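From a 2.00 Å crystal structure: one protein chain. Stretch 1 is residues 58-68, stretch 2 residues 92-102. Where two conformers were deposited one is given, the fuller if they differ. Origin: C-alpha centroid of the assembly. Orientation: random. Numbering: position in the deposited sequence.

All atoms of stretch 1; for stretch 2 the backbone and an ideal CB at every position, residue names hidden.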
# COMPACT_ATOMS: atom_id res chain seq x y z
N PHE A 58 3.98 3.74 -3.34
CA PHE A 58 2.77 2.98 -3.00
C PHE A 58 3.09 1.49 -3.19
O PHE A 58 3.88 1.19 -4.04
CB PHE A 58 1.60 3.33 -3.95
CG PHE A 58 1.20 4.80 -3.91
CD1 PHE A 58 0.39 5.29 -2.89
CD2 PHE A 58 1.67 5.69 -4.88
CE1 PHE A 58 0.06 6.65 -2.84
CE2 PHE A 58 1.33 7.02 -4.85
CZ PHE A 58 0.52 7.52 -3.82
N TRP A 59 2.42 0.58 -2.47
CA TRP A 59 2.49 -0.83 -2.81
C TRP A 59 1.07 -1.38 -2.76
O TRP A 59 0.17 -0.76 -2.21
CB TRP A 59 3.37 -1.64 -1.80
CG TRP A 59 2.64 -1.82 -0.46
CD1 TRP A 59 1.77 -2.85 -0.08
CD2 TRP A 59 2.67 -0.91 0.66
NE1 TRP A 59 1.31 -2.64 1.20
CE2 TRP A 59 1.79 -1.45 1.67
CE3 TRP A 59 3.32 0.30 0.91
CZ2 TRP A 59 1.58 -0.82 2.90
CZ3 TRP A 59 3.12 0.94 2.19
CH2 TRP A 59 2.25 0.37 3.15
N VAL A 60 0.88 -2.57 -3.32
CA VAL A 60 -0.39 -3.22 -3.27
C VAL A 60 -0.17 -4.65 -2.79
O VAL A 60 0.69 -5.37 -3.32
CB VAL A 60 -1.06 -3.28 -4.68
CG1 VAL A 60 -2.41 -4.07 -4.56
CG2 VAL A 60 -1.26 -1.85 -5.25
N ASN A 61 -0.94 -5.07 -1.79
CA ASN A 61 -0.99 -6.49 -1.47
C ASN A 61 -2.44 -6.96 -1.41
O ASN A 61 -3.33 -6.13 -1.38
CB ASN A 61 -0.21 -6.84 -0.18
CG ASN A 61 -0.81 -6.20 1.07
OD1 ASN A 61 -0.40 -5.11 1.49
ND2 ASN A 61 -1.75 -6.90 1.70
N ASP A 62 -2.67 -8.28 -1.39
CA ASP A 62 -4.06 -8.79 -1.30
C ASP A 62 -4.32 -9.32 0.10
O ASP A 62 -3.51 -9.10 1.03
CB ASP A 62 -4.42 -9.86 -2.36
CG ASP A 62 -3.64 -11.18 -2.20
OD1 ASP A 62 -3.12 -11.52 -1.09
OD2 ASP A 62 -3.53 -11.89 -3.23
N LEU A 63 -5.46 -10.00 0.26
CA LEU A 63 -5.94 -10.32 1.60
C LEU A 63 -5.38 -11.62 2.18
O LEU A 63 -5.57 -11.88 3.36
CB LEU A 63 -7.49 -10.34 1.61
CG LEU A 63 -8.09 -8.96 1.23
CD1 LEU A 63 -9.60 -9.06 1.16
CD2 LEU A 63 -7.65 -7.85 2.18
N GLU A 64 -4.67 -12.40 1.38
CA GLU A 64 -4.07 -13.64 1.86
C GLU A 64 -3.25 -13.48 3.18
O GLU A 64 -3.46 -14.27 4.09
CB GLU A 64 -3.25 -14.33 0.75
CG GLU A 64 -2.79 -15.77 1.10
CD GLU A 64 -2.08 -16.47 -0.06
OE1 GLU A 64 -2.21 -16.02 -1.23
OE2 GLU A 64 -1.39 -17.48 0.21
N PRO A 65 -2.34 -12.47 3.30
CA PRO A 65 -1.85 -11.46 2.34
C PRO A 65 -0.75 -11.98 1.46
O PRO A 65 0.10 -12.74 1.90
CB PRO A 65 -1.30 -10.32 3.22
CG PRO A 65 -0.80 -11.05 4.53
CD PRO A 65 -1.77 -12.32 4.66
N ARG A 66 -0.78 -11.56 0.19
CA ARG A 66 0.23 -11.92 -0.77
C ARG A 66 0.57 -10.61 -1.55
O ARG A 66 -0.32 -9.80 -1.81
CB ARG A 66 -0.29 -13.01 -1.72
CG ARG A 66 0.70 -13.50 -2.83
CD ARG A 66 0.14 -14.83 -3.54
NE ARG A 66 0.06 -15.97 -2.61
CZ ARG A 66 1.03 -16.87 -2.45
NH1 ARG A 66 2.16 -16.77 -3.15
NH2 ARG A 66 0.88 -17.91 -1.61
N MSE A 67 1.84 -10.42 -1.89
CA MSE A 67 2.23 -9.16 -2.54
C MSE A 67 1.71 -9.19 -4.00
O MSE A 67 1.95 -10.17 -4.74
CB MSE A 67 3.74 -8.95 -2.56
CG MSE A 67 4.11 -7.56 -3.07
SE MSE A 67 3.55 -6.16 -1.78
CE MSE A 67 4.91 -6.35 -0.43
N VAL A 68 1.03 -8.11 -4.39
CA VAL A 68 0.61 -7.90 -5.79
C VAL A 68 1.67 -7.08 -6.54
O VAL A 68 2.11 -7.52 -7.60
CB VAL A 68 -0.76 -7.20 -5.88
CG1 VAL A 68 -1.19 -6.95 -7.38
CG2 VAL A 68 -1.84 -8.05 -5.19
N UNK A 92 3.50 -7.38 9.95
CA UNK A 92 2.93 -6.10 9.52
C UNK A 92 1.86 -6.23 8.38
O UNK A 92 0.87 -5.49 8.40
CB UNK A 92 4.07 -5.19 9.05
N UNK A 93 2.05 -7.15 7.44
CA UNK A 93 1.05 -7.32 6.33
C UNK A 93 -0.23 -7.95 6.88
O UNK A 93 -1.33 -7.51 6.55
CB UNK A 93 1.61 -8.19 5.21
N UNK A 94 -0.07 -8.92 7.80
CA UNK A 94 -1.25 -9.44 8.50
C UNK A 94 -1.96 -8.26 9.18
O UNK A 94 -3.19 -8.17 9.12
CB UNK A 94 -0.86 -10.51 9.52
N UNK A 95 -1.20 -7.33 9.78
CA UNK A 95 -1.83 -6.21 10.47
C UNK A 95 -2.53 -5.25 9.50
O UNK A 95 -3.57 -4.68 9.83
CB UNK A 95 -0.78 -5.45 11.29
N UNK A 96 -1.99 -5.07 8.29
CA UNK A 96 -2.70 -4.29 7.26
C UNK A 96 -4.06 -4.93 6.94
O UNK A 96 -5.07 -4.24 6.82
CB UNK A 96 -1.85 -4.19 5.99
N UNK A 97 -4.05 -6.24 6.74
CA UNK A 97 -5.26 -6.94 6.32
C UNK A 97 -6.30 -6.88 7.43
O UNK A 97 -7.48 -6.63 7.15
CB UNK A 97 -4.95 -8.39 5.95
N UNK A 98 -5.87 -7.05 8.69
CA UNK A 98 -6.79 -6.95 9.84
C UNK A 98 -7.37 -5.55 9.96
O UNK A 98 -8.55 -5.38 10.21
CB UNK A 98 -6.07 -7.32 11.14
N UNK A 99 -6.54 -4.54 9.74
CA UNK A 99 -6.96 -3.15 9.83
C UNK A 99 -8.00 -2.80 8.76
O UNK A 99 -8.98 -2.13 9.06
CB UNK A 99 -5.75 -2.23 9.70
N UNK A 100 -7.77 -3.20 7.51
CA UNK A 100 -8.72 -2.81 6.48
C UNK A 100 -9.97 -3.73 6.60
O UNK A 100 -11.07 -3.25 6.40
CB UNK A 100 -8.08 -2.90 5.09
N UNK A 101 -9.78 -5.01 6.91
CA UNK A 101 -10.93 -5.93 7.02
C UNK A 101 -11.81 -5.52 8.20
O UNK A 101 -13.02 -5.70 8.17
CB UNK A 101 -10.46 -7.38 7.19
N UNK A 102 -11.20 -4.97 9.25
CA UNK A 102 -11.93 -4.56 10.43
C UNK A 102 -12.35 -3.07 10.45
O UNK A 102 -13.38 -2.75 11.02
CB UNK A 102 -11.07 -4.86 11.66

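Stretch 2 is helical throughout, crossing strand 59-62 at 77°, so the positions that face stretch 1 recur every three or four residues. At position 92 the CA-to-CB bond points sideways and nothing of stretch 1 lies within 5.5 Å of the ideal CB; many residues would serve. It is L92, which makes no contact here.

Position 93 points toward stretch 1, its ideal CB 3.8 Å from P65 CG. Beyond lie the W59 indole, the N61 amide and the selenomethionine M67, a space that could take a long aliphatic or an aromatic side chain. F93 (chi1 m) fills it: its CB packs on P65 CG at 3.8 Å, its CZ reaches M67 CE at 3.5 Å, and its edge is directed at the face of W59, the planes at 89°. N61 OD1, which accepts a hydrogen bond from W59 NE1, lies at the ring edge, 3.7 Å from F93 CD1.

Position 94 points sideways, past the proline ring; a flexible chain, polar or not, would do. Q94 lays its CG 4.2 Å from P65 CD, while its OE1 is hydrogen-bonded elsewhere in the structure. Position 95 is out of reach and leaves the choice open; E95 forms a salt bridge with the side chain at position 98.

Position 96 points toward stretch 1, its ideal CB 4.8 Å from N61 OD1, with the six-membered ring of W59 farther off. A large flat or aliphatic group could bridge that distance. F96 (chi1 m) does so, its CE2 3.2 Å from W59 CZ2; the planes are near parallel at 29° but slid apart, so the rings barely overlap.

At position 97 the backbones come close, CA to CA 5.8 Å from L63, and the ideal CB is 4.4 Å from L63 O and 4.9 Å from P65 CB. A compact apolar residue suits so short a gap. V97 (chi1 t) sets CG2 3.7 Å from P65 CB and CG1 4.1 Å from L63 CD2.

Positions 98 and 99 are out of reach, so polar residues are acceptable: R98 pairs with E95 through NE and OE2 at 2.8 Å, and T99 OG1 donates to E95 O at 2.6 Å.

Position 100 points toward stretch 1 but has no near neighbour at CB; a branched aliphatic could meet L63, and V100 CG2 comes within 4.3 Å of L63 CD2. Position 101 also points that way, with nothing of stretch 1 within 5.5 Å of its ideal CB; a medium or long side chain could reach L63. R101 places NH2 3.9 Å from L63 CB, with no hydrogen bond across. Position 102, out of reach, tolerates almost anything and is A102.

Stretch 2 (92-102) LFQEFVRTVRA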
# COMPACT_ATOMS: atom_id res chain seq x y z
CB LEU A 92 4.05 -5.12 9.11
CG LEU A 92 4.96 -5.56 7.98
CD1 LEU A 92 4.74 -4.70 6.74
CD2 LEU A 92 6.45 -5.52 8.41
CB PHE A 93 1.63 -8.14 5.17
CG PHE A 93 2.73 -7.42 4.44
CD1 PHE A 93 2.43 -6.36 3.58
CD2 PHE A 93 4.06 -7.76 4.64
CE1 PHE A 93 3.45 -5.64 2.91
CE2 PHE A 93 5.11 -7.07 3.98
CZ PHE A 93 4.78 -6.00 3.09
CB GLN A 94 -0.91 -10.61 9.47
CG GLN A 94 -1.33 -12.00 8.85
CD GLN A 94 -0.39 -13.15 9.28
OE1 GLN A 94 0.66 -13.42 8.61
NE2 GLN A 94 -0.71 -13.79 10.43
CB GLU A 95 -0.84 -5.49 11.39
CG GLU A 95 -0.48 -6.30 12.65
CD GLU A 95 -1.70 -6.62 13.52
OE1 GLU A 95 -2.33 -5.66 14.02
OE2 GLU A 95 -2.04 -7.83 13.68
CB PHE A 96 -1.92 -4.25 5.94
CG PHE A 96 -0.58 -3.58 6.03
CD1 PHE A 96 -0.27 -2.72 7.07
CD2 PHE A 96 0.37 -3.78 5.02
CE1 PHE A 96 0.98 -2.10 7.13
CE2 PHE A 96 1.63 -3.17 5.08
CZ PHE A 96 1.93 -2.32 6.13
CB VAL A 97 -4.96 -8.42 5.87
CG1 VAL A 97 -6.29 -9.32 5.81
CG2 VAL A 97 -4.20 -8.40 4.56
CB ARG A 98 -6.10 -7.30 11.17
CG ARG A 98 -5.83 -8.79 11.37
CD ARG A 98 -5.52 -9.08 12.86
NE ARG A 98 -4.13 -9.51 13.06
CZ ARG A 98 -3.63 -10.64 12.55
NH1 ARG A 98 -2.33 -10.96 12.76
NH2 ARG A 98 -4.43 -11.46 11.81
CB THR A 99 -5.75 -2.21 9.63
OG1 THR A 99 -4.78 -2.50 10.63
CG2 THR A 99 -6.17 -0.74 9.70
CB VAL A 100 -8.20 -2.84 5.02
CG1 VAL A 100 -6.84 -1.98 4.86
CG2 VAL A 100 -8.03 -4.27 4.53
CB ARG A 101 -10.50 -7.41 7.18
CG ARG A 101 -10.42 -8.21 5.86
CD ARG A 101 -10.65 -9.75 6.07
NE ARG A 101 -9.48 -10.47 6.60
CZ ARG A 101 -8.83 -11.46 5.96
NH1 ARG A 101 -7.78 -12.05 6.54
NH2 ARG A 101 -9.22 -11.88 4.75
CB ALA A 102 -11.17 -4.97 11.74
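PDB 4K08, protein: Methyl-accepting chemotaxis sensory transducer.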